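Local coordinates for protein aspartate semialdehyde dehydrogenase (Francisella tularensis subsp. tularensis, PDB 4WOJ) that probably catalyses the NADPH-dependent reductive dephosphorylation of L-aspartyl-4-phosphate to L-aspartate-semialdehyde, the branch-point intermediate for lysine, methionine and threonine, at residues V10-W15 with K31-I36; M24-E29 with A357-R362; L154-V159 with K294-Q299; R285-I290 with L339-F344. All blocks are in the same frame, centred on the assembly; numbering follows the deposited sequence.

Contact 1 (V10-W15 with K31-I36); sequences VGFIGW and KDFDCI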
loop_
_atom_site.group_PDB
_atom_site.type_symbol
_atom_site.label_atom_id
_atom_site.label_comp_id
_atom_site.label_asym_id
_atom_site.label_seq_id
_atom_site.Cartn_x
_atom_site.Cartn_y
_atom_site.Cartn_z
ATOM N N VAL B 10 30.260 -4.836 -27.191
ATOM C CA VAL B 10 29.079 -4.408 -26.456
ATOM C C VAL B 10 29.364 -3.154 -25.674
ATOM O O VAL B 10 30.295 -3.112 -24.875
ATOM C CB VAL B 10 28.603 -5.468 -25.455
ATOM C CG1 VAL B 10 27.190 -5.145 -24.993
ATOM C CG2 VAL B 10 28.647 -6.848 -26.075
ATOM N N GLY B 11 28.518 -2.150 -25.887
ATOM C CA GLY B 11 28.664 -0.849 -25.241
ATOM C C GLY B 11 27.612 -0.691 -24.166
ATOM O O GLY B 11 26.485 -1.145 -24.322
ATOM N N PHE B 12 27.997 -0.064 -23.065
ATOM C CA PHE B 12 27.109 0.115 -21.926
ATOM C C PHE B 12 26.878 1.597 -21.620
ATOM O O PHE B 12 27.818 2.331 -21.311
ATOM C CB PHE B 12 27.677 -0.612 -20.696
ATOM C CG PHE B 12 27.745 -2.093 -20.878
ATOM C CD1 PHE B 12 26.624 -2.893 -20.622
ATOM C CD2 PHE B 12 28.889 -2.685 -21.386
ATOM C CE1 PHE B 12 26.671 -4.271 -20.837
ATOM C CE2 PHE B 12 28.952 -4.060 -21.590
ATOM C CZ PHE B 12 27.838 -4.855 -21.328
ATOM N N ILE B 13 25.615 2.019 -21.730
ATOM C CA ILE B 13 25.183 3.344 -21.263
ATOM C C ILE B 13 24.251 3.187 -20.051
ATOM O O ILE B 13 23.478 2.263 -19.993
ATOM C CB ILE B 13 24.479 4.139 -22.374
ATOM C CG1 ILE B 13 25.171 3.914 -23.724
ATOM C CG2 ILE B 13 24.507 5.623 -22.040
ATOM C CD1 ILE B 13 24.565 2.831 -24.578
ATOM N N GLY B 14 24.342 4.077 -19.075
ATOM C CA GLY B 14 23.463 4.023 -17.892
ATOM C C GLY B 14 24.067 3.375 -16.652
ATOM O O GLY B 14 23.417 3.316 -15.600
ATOM N N TRP B 15 25.317 2.919 -16.762
ATOM C CA TRP B 15 25.900 2.003 -15.760
ATOM C C TRP B 15 26.191 2.624 -14.391
ATOM O O TRP B 15 26.394 1.904 -13.425
ATOM C CB TRP B 15 27.172 1.349 -16.305
ATOM C CG TRP B 15 28.147 2.301 -16.851
ATOM C CD1 TRP B 15 28.258 2.704 -18.150
ATOM C CD2 TRP B 15 29.139 2.997 -16.124
ATOM N NE1 TRP B 15 29.269 3.612 -18.284
ATOM C CE2 TRP B 15 29.834 3.810 -17.049
ATOM C CE3 TRP B 15 29.522 3.016 -14.774
ATOM C CZ2 TRP B 15 30.887 4.621 -16.668
ATOM C CZ3 TRP B 15 30.558 3.824 -14.395
ATOM C CH2 TRP B 15 31.239 4.617 -15.342
ATOM N N LYS B 31 29.568 -13.985 -14.706
ATOM C CA LYS B 31 30.662 -14.058 -15.709
ATOM C C LYS B 31 30.148 -13.668 -17.100
ATOM O O LYS B 31 30.588 -14.211 -18.113
ATOM C CB LYS B 31 31.257 -15.468 -15.786
ATOM C CG LYS B 31 31.523 -16.156 -14.463
ATOM C CD LYS B 31 31.629 -17.659 -14.690
ATOM C CE LYS B 31 32.602 -18.343 -13.740
ATOM N NZ LYS B 31 33.997 -18.053 -14.168
ATOM N N ASP B 32 29.225 -12.719 -17.147
ATOM C CA ASP B 32 28.677 -12.268 -18.426
ATOM C C ASP B 32 29.603 -11.372 -19.270
ATOM O O ASP B 32 29.323 -11.135 -20.431
ATOM C CB ASP B 32 27.329 -11.591 -18.213
ATOM C CG ASP B 32 26.226 -12.581 -17.887
ATOM O OD1 ASP B 32 26.291 -13.767 -18.288
ATOM O OD2 ASP B 32 25.277 -12.157 -17.218
ATOM N N PHE B 33 30.718 -10.910 -18.716
ATOM C CA PHE B 33 31.747 -10.246 -19.549
ATOM C C PHE B 33 32.657 -11.214 -20.313
ATOM O O PHE B 33 33.355 -10.811 -21.231
ATOM C CB PHE B 33 32.575 -9.254 -18.724
ATOM C CG PHE B 33 31.774 -8.078 -18.237
ATOM C CD1 PHE B 33 31.322 -7.123 -19.116
ATOM C CD2 PHE B 33 31.442 -7.951 -16.904
ATOM C CE1 PHE B 33 30.550 -6.056 -18.684
ATOM C CE2 PHE B 33 30.678 -6.885 -16.460
ATOM C CZ PHE B 33 30.228 -5.928 -17.354
ATOM N N ASP B 34 32.621 -12.496 -19.962
ATOM C CA ASP B 34 33.594 -13.459 -20.492
ATOM C C ASP B 34 33.794 -13.458 -22.007
ATOM O O ASP B 34 34.940 -13.562 -22.468
ATOM C CB ASP B 34 33.335 -14.880 -19.979
ATOM C CG ASP B 34 33.740 -15.052 -18.524
ATOM O OD1 ASP B 34 33.893 -14.044 -17.819
ATOM O OD2 ASP B 34 33.899 -16.188 -18.067
ATOM N N CYS B 35 32.731 -13.326 -22.784
ATOM C CA CYS B 35 32.868 -13.528 -24.241
ATOM C C CYS B 35 32.429 -12.350 -25.074
ATOM O O CYS B 35 31.838 -12.507 -26.140
ATOM C CB CYS B 35 32.101 -14.773 -24.664
ATOM S SG CYS B 35 32.708 -16.223 -23.802
ATOM N N ILE B 36 32.750 -11.166 -24.584
ATOM C CA ILE B 36 32.389 -9.935 -25.237
ATOM C C ILE B 36 33.491 -8.921 -25.026
ATOM O O ILE B 36 34.322 -9.082 -24.126
ATOM C CB ILE B 36 31.090 -9.377 -24.625
ATOM C CG1 ILE B 36 31.253 -9.196 -23.108
ATOM C CG2 ILE B 36 29.911 -10.304 -24.903
ATOM C CD1 ILE B 36 30.240 -8.259 -22.508
#
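Phe33 is brought up to Phe12 by a type I turn, which the backbone bond from Asp34 N to Lys31 O closes at 3.2 Å. The turn starts at Lys31, whose positive phi also closes the preceding helix in a Schellman motif, so the chain reverses sharply before it re-enters the sheet. Across the contact everything is apolar. The two phenyl rings form an offset edge-to-face pair: the edge of Phe33 is directed at the face of Phe12, with centroids 5.8 Å apart and planes at 70°. The rings come closest at Phe12 CE2 and Phe33 CE1, 3.9 Å apart. Ile36 fills in beside them. Its CG1 lies between the backbone N and the carbonyl carbon (chi1 56°), and from there Ile36 CD1 reaches the edge of the Phe12 ring, 4.3 Å from Phe12 CZ. Val10 completes the group, its CG2 resting 3.8 Å from Ile36 CB. All four side chains are buried. This is the first beta-alpha-beta crossover of the Rossmann-type nucleotide-binding domain: strand 8-13, helix 18-30, then strand 36-42. Val10 and Phe12 are backbone-bonded to strand 36-42, and strand 74-77 flanks strand 8-13 on its other edge. Met27 of helix 18-30 packs on both phenyl rings, while Phe53 and Tyr57 meet Phe33.

Contact 2 (M24-E29 with A357-R362); sequences MSRMIE and AAEPLR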
loop_
_atom_site.group_PDB
_atom_site.type_symbol
_atom_site.label_atom_id
_atom_site.label_comp_id
_atom_site.label_asym_id
_atom_site.label_seq_id
_atom_site.Cartn_x
_atom_site.Cartn_y
_atom_site.Cartn_z
ATOM N N MET B 24 25.655 -4.304 -13.623
ATOM C CA MET B 24 27.081 -4.599 -13.503
ATOM C C MET B 24 27.282 -5.683 -12.499
ATOM O O MET B 24 27.920 -6.688 -12.772
ATOM C CB MET B 24 27.866 -3.389 -13.018
ATOM C CG MET B 24 27.940 -2.231 -13.989
ATOM S SD MET B 24 28.461 -2.768 -15.603
ATOM C CE MET B 24 26.903 -2.615 -16.487
ATOM N N SER B 25 26.739 -5.498 -11.311
ATOM C CA SER B 25 26.949 -6.514 -10.288
ATOM C C SER B 25 26.466 -7.875 -10.714
ATOM O O SER B 25 27.027 -8.889 -10.346
ATOM C CB SER B 25 26.245 -6.147 -9.011
ATOM O OG SER B 25 26.013 -7.341 -8.257
ATOM N N ARG B 26 25.379 -7.912 -11.477
ATOM C CA ARG B 26 24.771 -9.188 -11.833
ATOM C C ARG B 26 25.580 -9.845 -12.934
ATOM O O ARG B 26 25.700 -11.085 -13.003
ATOM C CB ARG B 26 23.301 -9.001 -12.234
ATOM C CG ARG B 26 22.392 -8.865 -11.020
ATOM C CD ARG B 26 22.257 -10.189 -10.274
ATOM N NE ARG B 26 21.702 -11.238 -11.141
ATOM C CZ ARG B 26 21.928 -12.543 -11.005
ATOM N NH1 ARG B 26 22.707 -12.997 -10.024
ATOM N NH2 ARG B 26 21.361 -13.405 -11.839
ATOM N N MET B 27 26.171 -9.000 -13.770
ATOM C CA MET B 27 27.094 -9.485 -14.787
ATOM C C MET B 27 28.408 -10.035 -14.224
ATOM O O MET B 27 28.858 -11.104 -14.639
ATOM C CB MET B 27 27.324 -8.419 -15.840
ATOM C CG MET B 27 26.068 -8.255 -16.701
ATOM S SD MET B 27 26.170 -6.929 -17.904
ATOM C CE MET B 27 27.172 -7.701 -19.177
ATOM N N ILE B 28 29.002 -9.346 -13.254
ATOM C CA ILE B 28 30.243 -9.852 -12.647
ATOM C C ILE B 28 29.970 -11.262 -12.116
ATOM O O ILE B 28 30.641 -12.237 -12.462
ATOM C CB ILE B 28 30.679 -8.961 -11.481
ATOM C CG1 ILE B 28 31.086 -7.568 -11.955
ATOM C CG2 ILE B 28 31.778 -9.618 -10.698
ATOM C CD1 ILE B 28 32.274 -7.538 -12.875
ATOM N N GLU B 29 28.955 -11.329 -11.265
ATOM C CA GLU B 29 28.494 -12.562 -10.582
ATOM C C GLU B 29 28.244 -13.750 -11.529
ATOM O O GLU B 29 28.484 -14.902 -11.161
ATOM C CB GLU B 29 27.197 -12.183 -9.854
ATOM C CG GLU B 29 26.701 -13.068 -8.739
ATOM C CD GLU B 29 25.535 -12.419 -7.998
ATOM O OE1 GLU B 29 25.163 -11.261 -8.360
ATOM O OE2 GLU B 29 24.998 -13.060 -7.047
ATOM N N ALA B 357 14.065 -4.326 -13.255
ATOM C CA ALA B 357 14.777 -3.478 -14.216
ATOM C C ALA B 357 15.955 -4.157 -14.888
ATOM O O ALA B 357 15.932 -4.388 -16.082
ATOM C CB ALA B 357 15.191 -2.180 -13.550
ATOM N N ALA B 358 16.980 -4.476 -14.104
ATOM C CA ALA B 358 18.253 -4.995 -14.612
ATOM C C ALA B 358 18.232 -6.385 -15.178
ATOM O O ALA B 358 18.856 -6.634 -16.217
ATOM C CB ALA B 358 19.288 -4.926 -13.493
ATOM N N GLU B 359 17.595 -7.325 -14.490
ATOM C CA GLU B 359 17.782 -8.753 -14.789
ATOM C C GLU B 359 17.315 -9.153 -16.185
ATOM O O GLU B 359 17.994 -9.926 -16.866
ATOM C CB GLU B 359 17.132 -9.623 -13.690
ATOM C CG GLU B 359 17.499 -11.122 -13.650
ATOM C CD GLU B 359 19.000 -11.404 -13.520
ATOM O OE1 GLU B 359 19.781 -10.463 -13.265
ATOM O OE2 GLU B 359 19.408 -12.570 -13.716
ATOM N N PRO B 360 16.150 -8.640 -16.626
ATOM C CA PRO B 360 15.666 -9.040 -17.932
ATOM C C PRO B 360 16.597 -8.624 -19.049
ATOM O O PRO B 360 16.712 -9.311 -20.094
ATOM C CB PRO B 360 14.335 -8.295 -18.042
ATOM C CG PRO B 360 13.921 -8.084 -16.620
ATOM C CD PRO B 360 15.176 -7.811 -15.895
ATOM N N LEU B 361 17.226 -7.480 -18.840
ATOM C CA LEU B 361 18.100 -6.898 -19.837
ATOM C C LEU B 361 19.319 -7.779 -20.002
ATOM O O LEU B 361 19.629 -8.208 -21.125
ATOM C CB LEU B 361 18.469 -5.466 -19.421
ATOM C CG LEU B 361 17.278 -4.503 -19.251
ATOM C CD1 LEU B 361 17.752 -3.067 -19.177
ATOM C CD2 LEU B 361 16.251 -4.678 -20.401
ATOM N N ARG B 362 20.001 -8.031 -18.871
ATOM C CA ARG B 362 21.117 -8.981 -18.785
ATOM C C ARG B 362 20.811 -10.286 -19.469
ATOM O O ARG B 362 21.637 -10.828 -20.175
ATOM C CB ARG B 362 21.470 -9.293 -17.328
ATOM C CG ARG B 362 22.733 -10.120 -17.168
ATOM C CD ARG B 362 22.970 -10.568 -15.714
ATOM N NE ARG B 362 22.072 -11.644 -15.284
ATOM C CZ ARG B 362 22.187 -12.932 -15.624
ATOM N NH1 ARG B 362 21.318 -13.822 -15.176
ATOM N NH2 ARG B 362 23.158 -13.339 -16.406
#
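A salt-bridge network of Arg26, Glu29, Glu359 and Arg362 ties the first helix of the nucleotide-binding domain to the C-terminal helix. Arg26 grips Glu359 side-on with two nitrogens: NE reaches OE1 at 3.0 Å and NH2 reaches OE2 at 2.8 Å. Both bonds are nearly straight and lie close to the guanidinium plane, but each meets its oxygen from above the carboxylate plane, since the two flat groups are turned 46° apart. Arg362 holds the same carboxylate from within its own helix, NH1 giving Glu359 OE2 a 2.7 Å bond on the syn side. The two donors come to OE2 from opposite faces of the carboxylate. With the guanidinium planes at 88°, Arg26 NH2 and Arg362 NH1 stand 3.4 Å apart, and the shared anion probably offsets their charge. Two bends in the Arg26 chain, at chi2 and chi3, fold its head back toward Glu29, whose OE1 makes a weak bond to NH1. Beside this polar cluster, Met27 CG lies 3.8 Å from Arg362 CG, the two chains running past each other in opposite directions. The helix segments cross at -47°, and their axes approach to 10.0 Å. Asp32, just beyond helix 18-30, takes Arg362 NH2 in a further salt bridge. Along the same interface Val22 meets Ala358 and Leu365 meets Met27, so helix 354-369 lies against helix 18-30.

Contact 3 (L154-V159 with K294-Q299); sequences LKEDLV and KQKISQ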
loop_
_atom_site.group_PDB
_atom_site.type_symbol
_atom_site.label_atom_id
_atom_site.label_comp_id
_atom_site.label_asym_id
_atom_site.label_seq_id
_atom_site.Cartn_x
_atom_site.Cartn_y
_atom_site.Cartn_z
ATOM N N LEU B 154 -0.473 -17.800 -16.172
ATOM C CA LEU B 154 -0.513 -17.109 -17.465
ATOM C C LEU B 154 -0.122 -18.036 -18.608
ATOM O O LEU B 154 -0.743 -18.028 -19.670
ATOM C CB LEU B 154 0.381 -15.898 -17.470
ATOM C CG LEU B 154 0.025 -14.863 -16.410
ATOM C CD1 LEU B 154 1.236 -14.021 -16.059
ATOM C CD2 LEU B 154 -1.116 -13.989 -16.875
ATOM N N LYS B 155 0.881 -18.867 -18.369
ATOM C CA LYS B 155 1.323 -19.851 -19.348
ATOM C C LYS B 155 0.176 -20.777 -19.754
ATOM O O LYS B 155 0.055 -21.144 -20.897
ATOM C CB LYS B 155 2.429 -20.708 -18.763
ATOM C CG LYS B 155 3.748 -20.004 -18.527
ATOM C CD LYS B 155 4.636 -20.904 -17.667
ATOM C CE LYS B 155 6.082 -20.439 -17.658
ATOM N NZ LYS B 155 6.980 -21.559 -17.243
ATOM N N GLU B 156 -0.636 -21.187 -18.799
ATOM C CA GLU B 156 -1.796 -22.020 -19.119
ATOM C C GLU B 156 -2.992 -21.217 -19.614
ATOM O O GLU B 156 -4.067 -21.749 -19.713
ATOM C CB GLU B 156 -2.203 -22.831 -17.915
ATOM C CG GLU B 156 -1.075 -23.724 -17.431
ATOM C CD GLU B 156 -1.587 -24.881 -16.648
ATOM O OE1 GLU B 156 -2.781 -25.251 -16.806
ATOM O OE2 GLU B 156 -0.781 -25.402 -15.886
ATOM N N ASP B 157 -2.789 -19.947 -19.932
ATOM C CA ASP B 157 -3.862 -19.058 -20.314
ATOM C C ASP B 157 -5.079 -19.186 -19.405
ATOM O O ASP B 157 -6.224 -19.213 -19.888
ATOM C CB ASP B 157 -4.270 -19.301 -21.767
ATOM C CG ASP B 157 -5.042 -18.136 -22.346
ATOM O OD1 ASP B 157 -4.881 -16.982 -21.849
ATOM O OD2 ASP B 157 -5.818 -18.367 -23.305
ATOM N N LEU B 158 -4.844 -19.249 -18.093
ATOM C CA LEU B 158 -5.944 -19.396 -17.122
ATOM C C LEU B 158 -6.493 -18.085 -16.548
ATOM O O LEU B 158 -7.520 -18.077 -15.883
ATOM C CB LEU B 158 -5.521 -20.348 -16.002
ATOM C CG LEU B 158 -5.419 -21.815 -16.458
ATOM C CD1 LEU B 158 -4.916 -22.696 -15.350
ATOM C CD2 LEU B 158 -6.762 -22.362 -16.941
ATOM N N VAL B 159 -5.852 -16.964 -16.864
ATOM C CA VAL B 159 -6.215 -15.692 -16.241
ATOM C C VAL B 159 -7.089 -14.892 -17.196
ATOM O O VAL B 159 -6.651 -14.596 -18.317
ATOM C CB VAL B 159 -4.953 -14.870 -15.918
ATOM C CG1 VAL B 159 -5.323 -13.492 -15.415
ATOM C CG2 VAL B 159 -4.078 -15.612 -14.933
ATOM N N LYS B 294 -2.093 -22.721 -6.040
ATOM C CA LYS B 294 -0.735 -22.646 -5.446
ATOM C C LYS B 294 0.197 -23.497 -6.273
ATOM O O LYS B 294 1.277 -23.072 -6.633
ATOM C CB LYS B 294 -0.699 -23.148 -4.004
ATOM C CG LYS B 294 -1.603 -22.382 -3.016
ATOM C CD LYS B 294 -2.050 -23.140 -1.758
ATOM C CE LYS B 294 -0.913 -23.841 -0.977
ATOM N NZ LYS B 294 0.422 -23.190 -1.082
ATOM N N GLN B 295 -0.269 -24.689 -6.628
ATOM C CA GLN B 295 0.565 -25.613 -7.384
ATOM C C GLN B 295 1.073 -24.927 -8.651
ATOM O O GLN B 295 2.280 -24.756 -8.837
ATOM C CB GLN B 295 -0.191 -26.915 -7.690
ATOM C CG GLN B 295 0.646 -27.940 -8.440
ATOM C CD GLN B 295 1.850 -28.433 -7.620
ATOM O OE1 GLN B 295 1.877 -28.332 -6.380
ATOM N NE2 GLN B 295 2.852 -28.975 -8.313
ATOM N N LYS B 296 0.131 -24.523 -9.494
ATOM C CA LYS B 296 0.447 -23.809 -10.737
ATOM C C LYS B 296 1.380 -22.620 -10.470
ATOM O O LYS B 296 2.370 -22.454 -11.167
ATOM C CB LYS B 296 -0.810 -23.272 -11.424
ATOM C CG LYS B 296 -1.914 -24.302 -11.579
ATOM C CD LYS B 296 -2.087 -24.747 -13.003
ATOM C CE LYS B 296 -3.343 -25.583 -13.118
ATOM N NZ LYS B 296 -3.045 -26.789 -13.924
ATOM N N ILE B 297 1.042 -21.792 -9.483
ATOM C CA ILE B 297 1.851 -20.618 -9.202
ATOM C C ILE B 297 3.317 -21.054 -8.928
ATOM O O ILE B 297 4.258 -20.505 -9.493
ATOM C CB ILE B 297 1.317 -19.792 -8.022
ATOM C CG1 ILE B 297 0.215 -18.861 -8.494
ATOM C CG2 ILE B 297 2.456 -18.970 -7.376
ATOM C CD1 ILE B 297 -0.574 -18.250 -7.364
ATOM N N SER B 298 3.436 -22.079 -8.106
ATOM C CA SER B 298 4.710 -22.594 -7.612
ATOM C C SER B 298 5.542 -23.161 -8.729
ATOM O O SER B 298 6.747 -23.235 -8.585
ATOM C CB SER B 298 4.507 -23.676 -6.535
ATOM O OG SER B 298 4.457 -24.935 -7.127
ATOM N N GLN B 299 4.930 -23.527 -9.840
ATOM C CA GLN B 299 5.680 -24.016 -11.015
ATOM C C GLN B 299 5.834 -23.008 -12.187
ATOM O O GLN B 299 6.239 -23.376 -13.274
ATOM C CB GLN B 299 5.098 -25.350 -11.501
ATOM C CG GLN B 299 5.210 -26.440 -10.428
ATOM C CD GLN B 299 5.428 -27.865 -10.949
ATOM O OE1 GLN B 299 5.005 -28.829 -10.297
ATOM N NE2 GLN B 299 6.095 -28.019 -12.097
#
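The ionic part of this contact is a single pair, Glu156 with Lys296. The two chains cross at about a right angle, and Lys296 NZ sits evenly between the carboxylate oxygens, 3.3 Å from OE1 and 3.3 Å from OE2 of Glu156. Both hydrogen bonds are weak. Bends at chi2 (-108°) and chi4 (-135°) bring the end of Lys296 across the carboxylate, so that CD as well as NZ lies against Glu156 OE2. Glu156, by contrast, is extended beyond CG and reaches across from its own side. Apolar contact is slight: Leu158 CD1 touches the aliphatic CE of Lys296 at 4.0 Å, alongside the charged pair. Bonds within each segment shape the partners. A Schellman motif ends the helix before Asp157, whose N bonds to Leu154 O at 2.8 Å, and the turn points Glu156 toward helix 290-298. In the last turn of that helix the side chain of Ser298 bonds back to the backbone, OG to Gln295 O. Nearby, Lys155 NZ bonds to Gly300 O just past the helix. Long bonds shared by one ammonium, with Glu156 exposed, suggest an electrostatic attraction that solvent may weaken, backed by a small hydrophobic touch.

Contact 4 (R285-I290 with L339-F344); sequences RQKLTI and LADDIF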
loop_
_atom_site.group_PDB
_atom_site.type_symbol
_atom_site.label_atom_id
_atom_site.label_comp_id
_atom_site.label_asym_id
_atom_site.label_seq_id
_atom_site.Cartn_x
_atom_site.Cartn_y
_atom_site.Cartn_z
ATOM N N ARG B 285 -10.202 -18.122 -15.752
ATOM C CA ARG B 285 -11.122 -18.576 -16.798
ATOM C C ARG B 285 -11.902 -19.819 -16.370
ATOM O O ARG B 285 -12.895 -20.152 -16.978
ATOM C CB ARG B 285 -10.386 -18.899 -18.096
ATOM C CG ARG B 285 -9.673 -17.732 -18.720
ATOM C CD ARG B 285 -9.373 -18.002 -20.179
ATOM N NE ARG B 285 -8.266 -17.175 -20.666
ATOM C CZ ARG B 285 -8.362 -15.886 -20.964
ATOM N NH1 ARG B 285 -9.520 -15.236 -20.817
ATOM N NH2 ARG B 285 -7.295 -15.242 -21.424
ATOM N N GLN B 286 -11.408 -20.513 -15.359
ATOM C CA GLN B 286 -11.978 -21.748 -14.848
ATOM C C GLN B 286 -11.884 -21.718 -13.352
ATOM O O GLN B 286 -10.912 -21.203 -12.805
ATOM C CB GLN B 286 -11.109 -22.929 -15.240
ATOM C CG GLN B 286 -11.255 -23.455 -16.657
ATOM C CD GLN B 286 -10.025 -24.234 -17.088
ATOM O OE1 GLN B 286 -9.324 -24.822 -16.255
ATOM N NE2 GLN B 286 -9.746 -24.231 -18.386
ATOM N N LYS B 287 -12.860 -22.316 -12.683
ATOM C CA LYS B 287 -12.783 -22.466 -11.243
ATOM C C LYS B 287 -11.736 -23.518 -10.887
ATOM O O LYS B 287 -11.680 -24.576 -11.476
ATOM C CB LYS B 287 -14.155 -22.771 -10.650
ATOM C CG LYS B 287 -15.077 -21.548 -10.749
ATOM C CD LYS B 287 -16.244 -21.689 -11.711
ATOM C CE LYS B 287 -16.779 -20.295 -12.067
ATOM N NZ LYS B 287 -18.203 -20.250 -12.512
ATOM N N LEU B 288 -10.888 -23.175 -9.943
ATOM C CA LEU B 288 -9.792 -24.005 -9.523
ATOM C C LEU B 288 -9.760 -24.016 -8.009
ATOM O O LEU B 288 -10.002 -23.009 -7.380
ATOM C CB LEU B 288 -8.487 -23.403 -10.003
ATOM C CG LEU B 288 -8.117 -23.500 -11.463
ATOM C CD1 LEU B 288 -6.715 -22.958 -11.642
ATOM C CD2 LEU B 288 -8.156 -24.931 -11.933
ATOM N N THR B 289 -9.461 -25.147 -7.416
ATOM C CA THR B 289 -9.303 -25.159 -5.981
ATOM C C THR B 289 -8.075 -24.309 -5.586
ATOM O O THR B 289 -7.236 -23.952 -6.404
ATOM C CB THR B 289 -9.156 -26.578 -5.443
ATOM O OG1 THR B 289 -8.003 -27.182 -6.034
ATOM C CG2 THR B 289 -10.378 -27.379 -5.787
ATOM N N ILE B 290 -7.994 -23.962 -4.332
ATOM C CA ILE B 290 -6.935 -23.085 -3.920
ATOM C C ILE B 290 -5.604 -23.819 -3.958
ATOM O O ILE B 290 -4.626 -23.234 -4.284
ATOM C CB ILE B 290 -7.213 -22.461 -2.560
ATOM C CG1 ILE B 290 -6.359 -21.226 -2.385
ATOM C CG2 ILE B 290 -6.977 -23.491 -1.449
ATOM C CD1 ILE B 290 -6.612 -20.136 -3.411
ATOM N N LEU B 339 -15.827 -12.796 -3.591
ATOM C CA LEU B 339 -16.381 -11.998 -4.665
ATOM C C LEU B 339 -17.001 -12.870 -5.712
ATOM O O LEU B 339 -18.041 -12.543 -6.245
ATOM C CB LEU B 339 -15.275 -11.165 -5.323
ATOM C CG LEU B 339 -14.529 -10.225 -4.410
ATOM C CD1 LEU B 339 -13.426 -9.468 -5.180
ATOM C CD2 LEU B 339 -15.514 -9.299 -3.736
ATOM N N ALA B 340 -16.320 -13.959 -6.035
ATOM C CA ALA B 340 -16.784 -14.892 -7.046
ATOM C C ALA B 340 -16.055 -16.211 -6.888
ATOM O O ALA B 340 -14.927 -16.254 -6.431
ATOM C CB ALA B 340 -16.550 -14.325 -8.424
ATOM N N ASP B 341 -16.720 -17.299 -7.262
ATOM C CA ASP B 341 -16.116 -18.642 -7.186
ATOM C C ASP B 341 -14.842 -18.785 -8.032
ATOM O O ASP B 341 -14.071 -19.696 -7.800
ATOM C CB ASP B 341 -17.139 -19.731 -7.556
ATOM C CG ASP B 341 -17.833 -19.468 -8.896
ATOM O OD1 ASP B 341 -18.035 -18.281 -9.250
ATOM O OD2 ASP B 341 -18.198 -20.451 -9.592
ATOM N N ASP B 342 -14.646 -17.903 -9.016
ATOM C CA ASP B 342 -13.462 -17.943 -9.881
ATOM C C ASP B 342 -12.359 -16.893 -9.572
ATOM O O ASP B 342 -11.394 -16.771 -10.296
ATOM C CB ASP B 342 -13.869 -17.884 -11.359
ATOM C CG ASP B 342 -14.801 -16.731 -11.688
ATOM O OD1 ASP B 342 -14.953 -15.840 -10.839
ATOM O OD2 ASP B 342 -15.380 -16.713 -12.822
ATOM N N ILE B 343 -12.506 -16.136 -8.499
ATOM C CA ILE B 343 -11.541 -15.091 -8.193
ATOM C C ILE B 343 -10.695 -15.547 -7.044
ATOM O O ILE B 343 -11.203 -16.103 -6.111
ATOM C CB ILE B 343 -12.238 -13.749 -7.852
ATOM C CG1 ILE B 343 -12.979 -13.240 -9.097
ATOM C CG2 ILE B 343 -11.223 -12.739 -7.325
ATOM C CD1 ILE B 343 -13.821 -12.012 -8.856
ATOM N N PHE B 344 -9.397 -15.361 -7.135
ATOM C CA PHE B 344 -8.523 -15.531 -5.938
ATOM C C PHE B 344 -7.731 -14.278 -5.664
ATOM O O PHE B 344 -7.603 -13.415 -6.512
ATOM C CB PHE B 344 -7.592 -16.743 -6.041
ATOM C CG PHE B 344 -6.351 -16.509 -6.856
ATOM C CD1 PHE B 344 -6.360 -16.719 -8.224
ATOM C CD2 PHE B 344 -5.136 -16.214 -6.238
ATOM C CE1 PHE B 344 -5.223 -16.546 -8.982
ATOM C CE2 PHE B 344 -4.004 -16.024 -6.993
ATOM C CZ PHE B 344 -4.041 -16.176 -8.369
#
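Lys287 lies against Asp341 and Asp342, the middle residues of the type I turn from Ala340 to Ile343. Lys287 CE rests 3.8 Å from Asp342 CB, so the aliphatic part of the lysine packs on the aspartate's methylene. Beyond it, Lys287 NZ is modelled 2.9 Å from Asp341 OD2 as a salt bridge, although that oxygen is too crowded in the model for its exact place to be trusted. Asp342 OD2 is 4.5 Å from Lys287 NZ, too far for a salt bridge. Farther along the two segments, Ile290 CD1 approaches Phe344 CB at 4.4 Å. In the next shell, the turn that presents both aspartates is closed by Ile343 N bonding to Ala340 O at 3.2 Å. Lys283 forms a salt bridge with Asp342 OD1, and Asp342 also bonds through its backbone to Leu284 of strand 275-284. Thr289 caps the start of helix 290-298, whose Ile293 and Ile297 cover Phe344. Further out, Leu339 packs on Trp161 of the second subunit. Two acids near Lys287 and Lys283 suggest a contact held partly by charge, though the Asp341 bridge is not certain, with Ile290 on Phe344 adding a small apolar touch.

Overall arrangement
The four contacts fall into two pairs, with contacts 1 and 4 on opposite sides of the chain's centre, their own centres 45 Å apart. Contact 1 joins strand 8-13 to the loop after helix 18-30, and contact 2, centred 10 Å away, sets that helix against helix 354-369; they touch through Asp32 with Arg362. Contacts 3 and 4, their centres 13 Å apart, lie on the dimerisation domain, meet where Arg285 pairs with Asp157, and both involve helix 290-298. Within each pair the segments alternate along the chain. Contact 1 closes before contacts 3 and 4 open, and both lie between the segments of contact 2. Strand 343-351 leads into helix 354-369, which returns to the nucleotide-binding domain, joining the two.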